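MATE family efflux transporter (Vibrio cholerae, PDB 6IDP) probably exports drugs and other toxic compounds across the bacterial membrane, as a multidrug transporter of the MATE family whose conformational change depends on protons. Local coordinates at residues L109-R113 / I130-L135; L257-F261 / G406-L410. All coordinates share one frame; numbering follows the deposited sequence.

From the N terminus, the chain first closes a short loop at contact 1. There the end of helix 84-111 and the turn after it meet helix 124-156, and the 16 residues between are mostly helix, including the rest of helix 113-119. The chain then runs on to contact 2, where the end of helix 226-259 meets helix 379-435 across 144 intervening residues. The two loops follow one another in series and neither nest nor cross. Contact 1 is held by a salt bridge and a tyrosine hydroxyl; contact 2 is apolar. The centres of the two contacts lie about 36 Å apart. Contact 1 joins helices of the first MatE range, whereas contact 2 ties two helices far apart in sequence.

Contact 1 of 2, residues L109-R113 / I130-L135; sequences LYLLR and IDHYWL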
loop_
_atom_site.group_PDB
_atom_site.type_symbol
_atom_site.label_atom_id
_atom_site.label_comp_id
_atom_site.label_asym_id
_atom_site.label_seq_id
_atom_site.Cartn_x
_atom_site.Cartn_y
_atom_site.Cartn_z
ATOM N N LEU A 109 7.103 -20.172 -6.635
ATOM C CA LEU A 109 7.327 -19.956 -5.211
ATOM C C LEU A 109 7.083 -21.237 -4.419
ATOM O O LEU A 109 7.841 -21.561 -3.505
ATOM C CB LEU A 109 6.434 -18.830 -4.687
ATOM C CG LEU A 109 6.796 -17.418 -5.152
ATOM C CD1 LEU A 109 5.874 -16.389 -4.521
ATOM C CD2 LEU A 109 8.251 -17.106 -4.844
ATOM N N TYR A 110 6.029 -21.967 -4.772
ATOM C CA TYR A 110 5.747 -23.234 -4.113
ATOM C C TYR A 110 6.786 -24.278 -4.506
ATOM O O TYR A 110 7.149 -25.138 -3.704
ATOM C CB TYR A 110 4.340 -23.735 -4.452
ATOM C CG TYR A 110 3.947 -24.954 -3.649
ATOM C CD1 TYR A 110 3.382 -24.823 -2.389
ATOM C CD2 TYR A 110 4.158 -26.235 -4.144
ATOM C CE1 TYR A 110 3.029 -25.931 -1.645
ATOM C CE2 TYR A 110 3.809 -27.353 -3.408
ATOM C CZ TYR A 110 3.246 -27.194 -2.159
ATOM O OH TYR A 110 2.895 -28.301 -1.424
ATOM N N LEU A 111 7.262 -24.194 -5.743
ATOM C CA LEU A 111 8.284 -25.110 -6.239
ATOM C C LEU A 111 9.598 -24.954 -5.480
ATOM O O LEU A 111 10.306 -25.930 -5.238
ATOM C CB LEU A 111 8.518 -24.888 -7.736
ATOM C CG LEU A 111 7.998 -25.960 -8.696
ATOM C CD1 LEU A 111 6.632 -26.470 -8.264
ATOM C CD2 LEU A 111 7.959 -25.427 -10.122
ATOM N N LEU A 112 9.915 -23.721 -5.102
ATOM C CA LEU A 112 11.180 -23.427 -4.441
ATOM C C LEU A 112 10.981 -23.068 -2.973
ATOM O O LEU A 112 11.745 -22.279 -2.418
ATOM C CB LEU A 112 11.901 -22.282 -5.158
ATOM C CG LEU A 112 12.047 -22.387 -6.678
ATOM C CD1 LEU A 112 12.561 -21.075 -7.257
ATOM C CD2 LEU A 112 12.961 -23.540 -7.058
ATOM N N ARG A 113 9.963 -23.649 -2.345
ATOM C CA ARG A 113 9.648 -23.321 -0.958
ATOM C C ARG A 113 10.776 -23.727 -0.005
ATOM O O ARG A 113 11.151 -22.949 0.870
ATOM C CB ARG A 113 8.322 -23.968 -0.534
ATOM C CG ARG A 113 8.268 -25.485 -0.634
ATOM C CD ARG A 113 6.851 -26.007 -0.444
ATOM N NE ARG A 113 6.819 -27.464 -0.458
ATOM C CZ ARG A 113 6.881 -28.198 -1.564
ATOM N NH1 ARG A 113 6.975 -27.605 -2.746
ATOM N NH2 ARG A 113 6.852 -29.521 -1.490
ATOM N N ILE A 130 3.985 -25.852 5.919
ATOM C CA ILE A 130 4.045 -25.047 4.698
ATOM C C ILE A 130 3.664 -25.864 3.459
ATOM O O ILE A 130 3.089 -25.327 2.506
ATOM C CB ILE A 130 5.457 -24.418 4.514
ATOM C CG1 ILE A 130 5.437 -22.934 4.888
ATOM C CG2 ILE A 130 5.954 -24.550 3.082
ATOM C CD1 ILE A 130 4.907 -22.657 6.268
ATOM N N ASP A 131 3.961 -27.162 3.488
ATOM C CA ASP A 131 3.657 -28.058 2.371
ATOM C C ASP A 131 2.191 -28.006 1.954
ATOM O O ASP A 131 1.870 -28.121 0.771
ATOM C CB ASP A 131 4.037 -29.502 2.720
ATOM C CG ASP A 131 5.417 -29.884 2.219
ATOM O OD1 ASP A 131 5.900 -29.250 1.258
ATOM O OD2 ASP A 131 6.013 -30.824 2.782
ATOM N N HIS A 132 1.300 -27.829 2.924
ATOM C CA HIS A 132 -0.122 -27.750 2.618
ATOM C C HIS A 132 -0.680 -26.336 2.793
ATOM O O HIS A 132 -1.645 -25.960 2.124
ATOM C CB HIS A 132 -0.911 -28.744 3.479
ATOM C CG HIS A 132 -0.720 -28.559 4.952
ATOM N ND1 HIS A 132 -1.487 -27.691 5.697
ATOM C CD2 HIS A 132 0.147 -29.136 5.819
ATOM C CE1 HIS A 132 -1.100 -27.739 6.961
ATOM N NE2 HIS A 132 -0.110 -28.607 7.060
ATOM N N TYR A 133 -0.073 -25.544 3.673
ATOM C CA TYR A 133 -0.574 -24.194 3.920
ATOM C C TYR A 133 -0.384 -23.275 2.715
ATOM O O TYR A 133 -1.281 -22.504 2.380
ATOM C CB TYR A 133 0.093 -23.573 5.152
ATOM C CG TYR A 133 -0.353 -22.150 5.413
ATOM C CD1 TYR A 133 -1.703 -21.833 5.502
ATOM C CD2 TYR A 133 0.571 -21.125 5.568
ATOM C CE1 TYR A 133 -2.121 -20.536 5.733
ATOM C CE2 TYR A 133 0.161 -19.822 5.804
ATOM C CZ TYR A 133 -1.185 -19.537 5.887
ATOM O OH TYR A 133 -1.601 -18.246 6.120
ATOM N N TRP A 134 0.771 -23.361 2.062
ATOM C CA TRP A 134 1.060 -22.480 0.932
ATOM C C TRP A 134 0.197 -22.795 -0.284
ATOM O O TRP A 134 -0.023 -21.930 -1.126
ATOM C CB TRP A 134 2.542 -22.547 0.551
ATOM C CG TRP A 134 3.412 -21.668 1.397
ATOM C CD1 TRP A 134 3.106 -21.150 2.621
ATOM C CD2 TRP A 134 4.726 -21.190 1.077
ATOM N NE1 TRP A 134 4.149 -20.388 3.087
ATOM C CE2 TRP A 134 5.156 -20.397 2.159
ATOM C CE3 TRP A 134 5.582 -21.360 -0.015
ATOM C CZ2 TRP A 134 6.402 -19.774 2.180
ATOM C CZ3 TRP A 134 6.820 -20.741 0.008
ATOM C CH2 TRP A 134 7.218 -19.958 1.098
ATOM N N LEU A 135 -0.283 -24.030 -0.377
ATOM C CA LEU A 135 -1.225 -24.389 -1.431
ATOM C C LEU A 135 -2.466 -23.512 -1.335
ATOM O O LEU A 135 -2.836 -22.827 -2.293
ATOM C CB LEU A 135 -1.606 -25.868 -1.342
ATOM C CG LEU A 135 -0.502 -26.846 -1.746
ATOM C CD1 LEU A 135 -0.944 -28.286 -1.538
ATOM C CD2 LEU A 135 -0.097 -26.606 -3.191
#
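Arg113 and Asp131 form the salt bridge of this contact. Asp131 OD1 takes Arg113 NE at 2.6 Å and, more weakly, Arg113 NH2 at 2.9 Å. NE meets OD1 nearly along the C-O axis, although the guanidinium and carboxylate planes stand 64° apart. The third guanidinium nitrogen turns back to its own segment: Arg113 NH1 bonds to Tyr110 O at 2.7 Å, with Tyr110 O almost in the guanidinium plane. One carbonyl oxygen and one carboxylate oxygen thus hold the guanidinium at two places on its edge, which limits its rotation.

A second polar link comes from Tyr110. Its OH donates to the backbone Asp131 O, which lies at the edge of the ring. The modelled 2.4 Å between Tyr110 OH and Asp131 O is implausibly short, and the exact length is doubtful. Side chain and backbone of Asp131 both face segment 109-113.

The Tyr110 ring sits between a leucine methyl and the aliphatic part of Arg113. Leu135 CD2 makes a CH-pi contact over one face, 3.7 Å from the ring centroid. Arg113 CD lies over the opposite face. Tyr110 CG is anti to the backbone N (chi1 -173°), which carries the ring across to helix 124-156. Trp134 CB meets the ring edge at Tyr110 CD1, 3.8 Å away. The six-membered ring of Trp134 reaches Arg113, with CZ3 3.6 Å from Arg113 CB. A bound monoolein lipid touches Tyr110 and Leu135.

The contact joins the end of helix 84-111 and the start of helix 113-119 to helix 124-156. Trp134 NE1 makes a weak hydrogen bond to Thr53. Leu109 also packs on helices 54-80 and 113-119.

Contact 2 of 2, residues L257-F261 / G406-L410; sequences LLASF and GIEGL
Phe261 lays its ring against the backbone at Gly406 and Ile407, and this is the tight part of the contact. Phe261 CZ lies 3.5 Å from Gly406 CA. The backbone Ile407 N stands over the centre of one ring face, 4.0 Å above the plane. On the opposite face Ser260 OG sits toward the rim. That hydroxyl makes a hydrogen bond to Leu257 O, 2.6 Å from Ser260 OG, a bond within the segment that probably helps hold the turn before Phe261. The ring reaches helix 379-435 because Phe261 CG is anti to its carbonyl carbon (chi1 -66°). Gly406 has a positive phi of 66°, and with no side chain there the ring comes close to the main chain.

Next to the ring, Leu258 CD2 touches Ile407 CD1 at 3.7 Å. These two side chains cross at a slant, methyl against methyl.

In this all-helical MATE fold, the contact sets the end of helix 226-259 and the residues after it against helix 379-435. Residues 257-261 rest on that helix where it is kinked, since the N atoms of Ile407 and Glu408 lack bonds to the preceding turn.

The looser side is built around Leu410. Its CD1 approaches three residues but none closely: Leu257 CD1 is 4.3 Å from Leu410 CD1, Phe261 CE2 is 4.4 Å from the same methyl, and Leu258 CD2 is 4.5 Å from it. Trp269 of helix 263-279 packs on both Leu258 and Leu410, and Leu398 and Ala402 also touch Leu410. These loose contacts lie on the buried side, whereas the close packing of Phe261 on Gly406 is partly exposed.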
loop_
_atom_site.group_PDB
_atom_site.type_symbol
_atom_site.label_atom_id
_atom_site.label_comp_id
_atom_site.label_asym_id
_atom_site.label_seq_id
_atom_site.Cartn_x
_atom_site.Cartn_y
_atom_site.Cartn_z
ATOM N N LEU A 257 19.641 -1.742 14.087
ATOM C CA LEU A 257 19.790 -0.554 14.918
ATOM C C LEU A 257 19.018 -0.673 16.226
ATOM O O LEU A 257 19.552 -0.405 17.302
ATOM C CB LEU A 257 19.319 0.692 14.165
ATOM C CG LEU A 257 20.334 1.426 13.293
ATOM C CD1 LEU A 257 19.728 2.718 12.765
ATOM C CD2 LEU A 257 21.597 1.705 14.087
ATOM N N LEU A 258 17.756 -1.072 16.120
ATOM C CA LEU A 258 16.856 -1.107 17.268
ATOM C C LEU A 258 17.176 -2.215 18.257
ATOM O O LEU A 258 17.055 -2.026 19.468
ATOM C CB LEU A 258 15.416 -1.264 16.793
ATOM C CG LEU A 258 14.773 0.005 16.254
ATOM C CD1 LEU A 258 13.600 -0.364 15.384
ATOM C CD2 LEU A 258 14.336 0.885 17.410
ATOM N N ALA A 259 17.573 -3.373 17.737
ATOM C CA ALA A 259 17.844 -4.538 18.568
ATOM C C ALA A 259 18.938 -4.256 19.590
ATOM O O ALA A 259 18.967 -4.862 20.661
ATOM C CB ALA A 259 18.223 -5.731 17.699
ATOM N N SER A 260 19.832 -3.328 19.262
ATOM C CA SER A 260 20.958 -3.014 20.135
ATOM C C SER A 260 20.531 -2.189 21.344
ATOM O O SER A 260 21.328 -1.949 22.250
ATOM C CB SER A 260 22.050 -2.276 19.354
ATOM O OG SER A 260 21.574 -1.045 18.839
ATOM N N PHE A 261 19.274 -1.757 21.361
ATOM C CA PHE A 261 18.768 -0.967 22.478
ATOM C C PHE A 261 17.831 -1.771 23.378
ATOM O O PHE A 261 17.206 -1.219 24.282
ATOM C CB PHE A 261 18.061 0.293 21.963
ATOM C CG PHE A 261 18.985 1.263 21.286
ATOM C CD1 PHE A 261 20.044 1.823 21.980
ATOM C CD2 PHE A 261 18.798 1.615 19.957
ATOM C CE1 PHE A 261 20.904 2.712 21.365
ATOM C CE2 PHE A 261 19.654 2.508 19.335
ATOM C CZ PHE A 261 20.709 3.057 20.042
ATOM N N GLY A 406 21.315 7.387 21.273
ATOM C CA GLY A 406 20.535 6.208 21.604
ATOM C C GLY A 406 19.130 6.217 21.031
ATOM O O GLY A 406 18.915 6.700 19.919
ATOM N N ILE A 407 18.165 5.692 21.785
ATOM C CA ILE A 407 16.819 5.508 21.248
ATOM C C ILE A 407 16.087 6.841 21.079
ATOM O O ILE A 407 15.303 7.004 20.146
ATOM C CB ILE A 407 15.969 4.545 22.133
ATOM C CG1 ILE A 407 14.676 4.152 21.417
ATOM C CG2 ILE A 407 15.655 5.152 23.486
ATOM C CD1 ILE A 407 14.877 3.148 20.307
ATOM N N GLU A 408 16.359 7.795 21.964
ATOM C CA GLU A 408 15.727 9.105 21.874
ATOM C C GLU A 408 16.261 9.881 20.674
ATOM O O GLU A 408 15.520 10.615 20.023
ATOM C CB GLU A 408 15.938 9.905 23.165
ATOM C CG GLU A 408 17.374 9.985 23.649
ATOM C CD GLU A 408 17.726 8.890 24.640
ATOM O OE1 GLU A 408 17.037 7.848 24.661
ATOM O OE2 GLU A 408 18.693 9.077 25.404
ATOM N N GLY A 409 17.546 9.710 20.384
ATOM C CA GLY A 409 18.157 10.360 19.240
ATOM C C GLY A 409 17.657 9.766 17.941
ATOM O O GLY A 409 17.537 10.460 16.933
ATOM N N LEU A 410 17.359 8.472 17.971
ATOM C CA LEU A 410 16.829 7.782 16.804
ATOM C C LEU A 410 15.454 8.340 16.431
ATOM O O LEU A 410 15.148 8.510 15.249
ATOM C CB LEU A 410 16.762 6.274 17.063
ATOM C CG LEU A 410 16.416 5.346 15.898
ATOM C CD1 LEU A 410 17.181 4.036 16.018
ATOM C CD2 LEU A 410 14.925 5.079 15.855
#